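Local structure of lysyl-trna-dependent l-ysyl-phosphatidylgycerol synthase (Bacillus licheniformis, 4V36) at residues 164-167 / 168-172; 284-287 / 288-292. The protein transfers lysine from lysyl-tRNA to the membrane lipid phosphatidylglycerol, a modification linked to bacterial resistance. One frame throughout, in Å; residues are numbered along the deposited sequence.

Both contacts are local and lie in series along the chain, neither nested nor crossed. Contact 1 comes first, within helix 159-173, and spans successive turns of that helix rather than closing a loop. The chain then builds strands 196-200, 206-213, 220-228 and 255-261 of the mixed sheet before helix 276-285 leads into contact 2, which closes the turn leaving that helix. Contact 1 lays its helix on strands 196-200 and 206-213, near one end of the sheet; contact 2 packs against strand 255-261 and helix 319-330. Their centres are 21 Å apart, yet both come near the bound lysine amide: Trp172 touches it, and the Ser287 side chain lies about 7 Å away.

Contact 1: 164-167 / 168-172; sequences ELRQ and VSDEW. With LYN (2,6-diamino-hexanoic acid amide), chain C.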
loop_
_atom_site.group_PDB
_atom_site.type_symbol
_atom_site.label_atom_id
_atom_site.label_comp_id
_atom_site.label_asym_id
_atom_site.label_seq_id
_atom_site.Cartn_x
_atom_site.Cartn_y
_atom_site.Cartn_z
ATOM N N GLU A 164 2.139 7.794 22.423
ATOM C CA GLU A 164 2.099 9.105 21.784
ATOM C C GLU A 164 1.651 8.992 20.330
ATOM O O GLU A 164 0.999 9.893 19.802
ATOM C CB GLU A 164 3.467 9.785 21.868
ATOM C CG GLU A 164 3.902 10.115 23.286
ATOM C CD GLU A 164 5.323 10.637 23.360
ATOM O OE1 GLU A 164 5.980 10.731 22.303
ATOM O OE2 GLU A 164 5.785 10.953 24.477
ATOM N N LEU A 165 2.003 7.883 19.689
ATOM C CA LEU A 165 1.579 7.637 18.317
ATOM C C LEU A 165 0.101 7.271 18.267
ATOM O O LEU A 165 -0.607 7.642 17.332
ATOM C CB LEU A 165 2.412 6.524 17.678
ATOM C CG LEU A 165 3.919 6.758 17.556
ATOM C CD1 LEU A 165 4.564 5.625 16.781
ATOM C CD2 LEU A 165 4.213 8.094 16.899
ATOM N N ARG A 166 -0.359 6.542 19.280
ATOM C CA ARG A 166 -1.754 6.117 19.342
ATOM C C ARG A 166 -2.684 7.311 19.524
ATOM O O ARG A 166 -3.751 7.376 18.913
ATOM C CB ARG A 166 -1.966 5.108 20.475
ATOM C CG ARG A 166 -3.404 4.629 20.601
ATOM C CD ARG A 166 -3.558 3.582 21.693
ATOM N NE ARG A 166 -2.814 2.361 21.399
ATOM C CZ ARG A 166 -3.252 1.392 20.602
ATOM N NH1 ARG A 166 -4.432 1.501 20.005
ATOM N NH2 ARG A 166 -2.507 0.314 20.394
ATOM N N GLN A 167 -2.272 8.252 20.370
ATOM C CA GLN A 167 -3.040 9.471 20.600
ATOM C C GLN A 167 -3.209 10.256 19.304
ATOM O O GLN A 167 -4.287 10.776 19.017
ATOM C CB GLN A 167 -2.366 10.341 21.663
ATOM C CG GLN A 167 -2.360 9.722 23.051
ATOM C CD GLN A 167 -1.540 10.522 24.046
ATOM O OE1 GLN A 167 -0.946 11.543 23.700
ATOM N NE2 GLN A 167 -1.504 10.059 25.289
ATOM N N VAL A 168 -2.137 10.331 18.524
ATOM C CA VAL A 168 -2.180 10.971 17.215
ATOM C C VAL A 168 -3.068 10.177 16.258
ATOM O O VAL A 168 -3.874 10.748 15.520
ATOM C CB VAL A 168 -0.768 11.114 16.611
ATOM C CG1 VAL A 168 -0.844 11.594 15.170
ATOM C CG2 VAL A 168 0.077 12.058 17.455
ATOM N N SER A 169 -2.919 8.857 16.284
ATOM C CA SER A 169 -3.692 7.976 15.416
ATOM C C SER A 169 -5.185 8.029 15.731
ATOM O O SER A 169 -6.006 8.199 14.831
ATOM C CB SER A 169 -3.187 6.536 15.532
ATOM O OG SER A 169 -3.986 5.651 14.767
ATOM N N ASP A 170 -5.528 7.883 17.009
ATOM C CA ASP A 170 -6.924 7.915 17.444
ATOM C C ASP A 170 -7.598 9.231 17.076
ATOM O O ASP A 170 -8.756 9.251 16.659
ATOM C CB ASP A 170 -7.027 7.691 18.955
ATOM C CG ASP A 170 -6.759 6.253 19.352
ATOM O OD1 ASP A 170 -6.824 5.368 18.474
ATOM O OD2 ASP A 170 -6.491 6.008 20.548
ATOM N N GLU A 171 -6.867 10.329 17.236
ATOM C CA GLU A 171 -7.392 11.651 16.921
ATOM C C GLU A 171 -7.605 11.798 15.417
ATOM O O GLU A 171 -8.566 12.425 14.970
ATOM C CB GLU A 171 -6.444 12.734 17.440
ATOM C CG GLU A 171 -7.032 14.133 17.456
ATOM C CD GLU A 171 -6.178 15.109 18.244
ATOM O OE1 GLU A 171 -5.069 14.719 18.668
ATOM O OE2 GLU A 171 -6.613 16.262 18.444
ATOM N N TRP A 172 -6.704 11.202 14.644
ATOM C CA TRP A 172 -6.783 11.241 13.190
ATOM C C TRP A 172 -7.953 10.408 12.673
ATOM O O TRP A 172 -8.641 10.807 11.734
ATOM C CB TRP A 172 -5.469 10.745 12.581
ATOM C CG TRP A 172 -5.410 10.827 11.089
ATOM C CD1 TRP A 172 -5.073 11.919 10.343
ATOM C CD2 TRP A 172 -5.677 9.771 10.159
ATOM N NE1 TRP A 172 -5.122 11.611 9.005
ATOM C CE2 TRP A 172 -5.489 10.297 8.865
ATOM C CE3 TRP A 172 -6.061 8.433 10.293
ATOM C CZ2 TRP A 172 -5.672 9.534 7.714
ATOM C CZ3 TRP A 172 -6.241 7.676 9.148
ATOM C CH2 TRP A 172 -6.047 8.229 7.876
HETATM N N LYN C . -3.121 5.911 7.228
HETATM C CA LYN C . -3.857 4.660 7.177
HETATM C CB LYN C . -5.351 4.951 7.072
HETATM C CG LYN C . -6.179 3.678 6.941
HETATM C CD LYN C . -7.565 3.859 7.549
HETATM C CE LYN C . -8.354 4.953 6.840
HETATM N NZ LYN C . -9.681 5.115 7.493
HETATM C C LYN C . -3.405 3.847 5.997
HETATM O O LYN C . -3.218 4.400 4.924
HETATM N NT LYN C . -3.205 2.539 6.155
HETATM O O HOH W 1 -6.590 3.082 19.809
#
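Arg166 and Asp170 meet one turn apart on helix 159-173, an alpha-helix in a domain of the acetyltransferase clan. With CG pointing away from its own backbone N (chi1 180°), the arginine lays this methylene 3.4 Å from Asp170 OD2; farther out its chain bends at chi3. The side chains cross obliquely, their guanidinium and carboxylate planes 51° apart, and Arg166 NH1 stays 4.8 Å from Asp170 OD1. Water 1 joins them: it accepts from Arg166 NH1 at the guanidinium edge, in plane, and donates to Asp170 OD1, 2.7 Å from each. The backbone joins the same pair: Asp170 N bonds Arg166 O at 2.7 Å. On the buried side, Val168 turns CG2 back onto Glu164 O (3.3 Å), and both Leu165 and Val168 pack on Phe209 of strand 206-213. Ser169 N is held by Leu165 O at 2.8 Å, and its OG hydrogen-bonds Arg227, a residue of the ligand pocket. With CG anti to its backbone N (chi1 -176°), Trp172 carries its ring off the helix to the pocket, edge-to-face with Tyr228, and its CH2 comes within 3.4 Å of CB of the bound lysine amide.

Contact 2: 284-287 / 288-292; sequences NNVS and YMYSF
Val286 meets the ring of Tyr290 at the turn that ends helix 276-285, in the acetyltransferase-clan domain: Val286 CA lies in plane at the ring edge, and Val286 CG1 makes an apolar contact from an oblique direction, 3.8 Å from Tyr290 CD2. One face of this ring has Met289 CB over its centre, 4.1 Å above the plane, and Met260 of strand 255-261 is a further neighbour. The ring of Tyr288 also packs on the turn, with Ser287 CB coming in obliquely, 3.8 Å from Tyr288 CD1. Val286 is the first residue to leave helical backbone angles, and the chain runs on into the loop before helix 296-300. A backbone bond from Tyr288 N to Asn285 O (3.0 Å) spans the turn, although the place of that oxygen is less sure. Tyr288 carries CG beside its own backbone N (chi1 -67°), which leaves the ring next to Ser287; a cation-pi contact also links it to Lys179 of the ligand pocket, and it touches Thr327 and Ile330 of helix 319-330. The Met289 side chain, bent at chi3, crosses that of Asn285 at about a right angle. It also packs against Met323 of helix 319-330 and Met260. At its far end the Tyr290 ring is tethered to strand 111-122 by a hydrogen bond between Tyr290 OH and Leu115 O.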
loop_
_atom_site.group_PDB
_atom_site.type_symbol
_atom_site.label_atom_id
_atom_site.label_comp_id
_atom_site.label_asym_id
_atom_site.label_seq_id
_atom_site.Cartn_x
_atom_site.Cartn_y
_atom_site.Cartn_z
ATOM N N ASN A 284 -18.402 4.201 -5.489
ATOM C CA ASN A 284 -18.563 3.793 -4.099
ATOM C C ASN A 284 -17.215 3.438 -3.489
ATOM O O ASN A 284 -16.970 3.665 -2.303
ATOM C CB ASN A 284 -19.514 2.598 -3.993
ATOM C CG ASN A 284 -19.621 2.058 -2.576
ATOM O OD1 ASN A 284 -18.834 1.208 -2.163
ATOM N ND2 ASN A 284 -20.601 2.551 -1.828
ATOM N N ASN A 285 -16.344 2.885 -4.324
ATOM C CA ASN A 285 -15.064 2.349 -3.882
ATOM C C ASN A 285 -14.010 3.418 -3.596
ATOM O O ASN A 285 -13.118 3.204 -2.773
ATOM C CB ASN A 285 -14.539 1.365 -4.932
ATOM C CG ASN A 285 -13.112 0.941 -4.673
ATOM O OD1 ASN A 285 -12.171 1.581 -5.139
ATOM N ND2 ASN A 285 -12.941 -0.144 -3.926
ATOM N N VAL A 286 -14.114 4.563 -4.266
ATOM C CA VAL A 286 -13.116 5.627 -4.138
ATOM C C VAL A 286 -12.952 6.082 -2.687
ATOM O O VAL A 286 -13.439 7.145 -2.296
ATOM C CB VAL A 286 -13.473 6.849 -5.011
ATOM C CG1 VAL A 286 -12.279 7.791 -5.119
ATOM C CG2 VAL A 286 -13.912 6.403 -6.393
ATOM N N SER A 287 -12.257 5.259 -1.904
ATOM C CA SER A 287 -12.028 5.503 -0.483
ATOM C C SER A 287 -11.132 4.420 0.106
ATOM O O SER A 287 -10.308 4.685 0.980
ATOM C CB SER A 287 -13.351 5.547 0.289
ATOM O OG SER A 287 -13.125 5.557 1.688
ATOM N N TYR A 288 -11.304 3.199 -0.388
ATOM C CA TYR A 288 -10.653 2.029 0.186
ATOM C C TYR A 288 -9.363 1.653 -0.537
ATOM O O TYR A 288 -8.581 0.843 -0.040
ATOM C CB TYR A 288 -11.613 0.833 0.170
ATOM C CG TYR A 288 -12.812 0.981 1.082
ATOM C CD1 TYR A 288 -13.879 1.801 0.734
ATOM C CD2 TYR A 288 -12.883 0.289 2.285
ATOM C CE1 TYR A 288 -14.976 1.937 1.563
ATOM C CE2 TYR A 288 -13.978 0.418 3.120
ATOM C CZ TYR A 288 -15.020 1.243 2.753
ATOM O OH TYR A 288 -16.110 1.375 3.581
ATOM N N MET A 289 -9.140 2.238 -1.709
ATOM C CA MET A 289 -8.004 1.846 -2.533
ATOM C C MET A 289 -6.959 2.947 -2.683
ATOM O O MET A 289 -5.833 2.688 -3.109
ATOM C CB MET A 289 -8.483 1.409 -3.917
ATOM C CG MET A 289 -9.523 0.302 -3.900
ATOM S SD MET A 289 -9.628 -0.561 -5.481
ATOM C CE MET A 289 -9.477 0.804 -6.632
ATOM N N TYR A 290 -7.327 4.175 -2.333
ATOM C CA TYR A 290 -6.436 5.311 -2.529
ATOM C C TYR A 290 -6.059 5.968 -1.205
ATOM O O TYR A 290 -6.866 6.665 -0.591
ATOM C CB TYR A 290 -7.084 6.325 -3.469
ATOM C CG TYR A 290 -7.722 5.679 -4.677
ATOM C CD1 TYR A 290 -6.946 5.054 -5.644
ATOM C CD2 TYR A 290 -9.100 5.688 -4.849
ATOM C CE1 TYR A 290 -7.522 4.457 -6.749
ATOM C CE2 TYR A 290 -9.687 5.096 -5.953
ATOM C CZ TYR A 290 -8.893 4.483 -6.900
ATOM O OH TYR A 290 -9.471 3.891 -8.000
ATOM N N SER A 291 -4.821 5.742 -0.779
ATOM C CA SER A 291 -4.343 6.233 0.508
ATOM C C SER A 291 -4.059 7.733 0.494
ATOM O O SER A 291 -3.987 8.351 -0.570
ATOM C CB SER A 291 -3.083 5.470 0.927
ATOM O OG SER A 291 -2.095 5.526 -0.086
ATOM N N PHE A 292 -3.906 8.299 1.690
ATOM C CA PHE A 292 -3.603 9.719 1.882
ATOM C C PHE A 292 -4.682 10.622 1.292
ATOM O O PHE A 292 -5.472 11.216 2.025
ATOM C CB PHE A 292 -2.238 10.062 1.280
ATOM C CG PHE A 292 -1.189 9.023 1.545
ATOM C CD1 PHE A 292 -0.796 8.732 2.840
ATOM C CD2 PHE A 292 -0.600 8.333 0.499
ATOM C CE1 PHE A 292 0.165 7.772 3.087
ATOM C CE2 PHE A 292 0.363 7.373 0.742
ATOM C CZ PHE A 292 0.745 7.092 2.036
#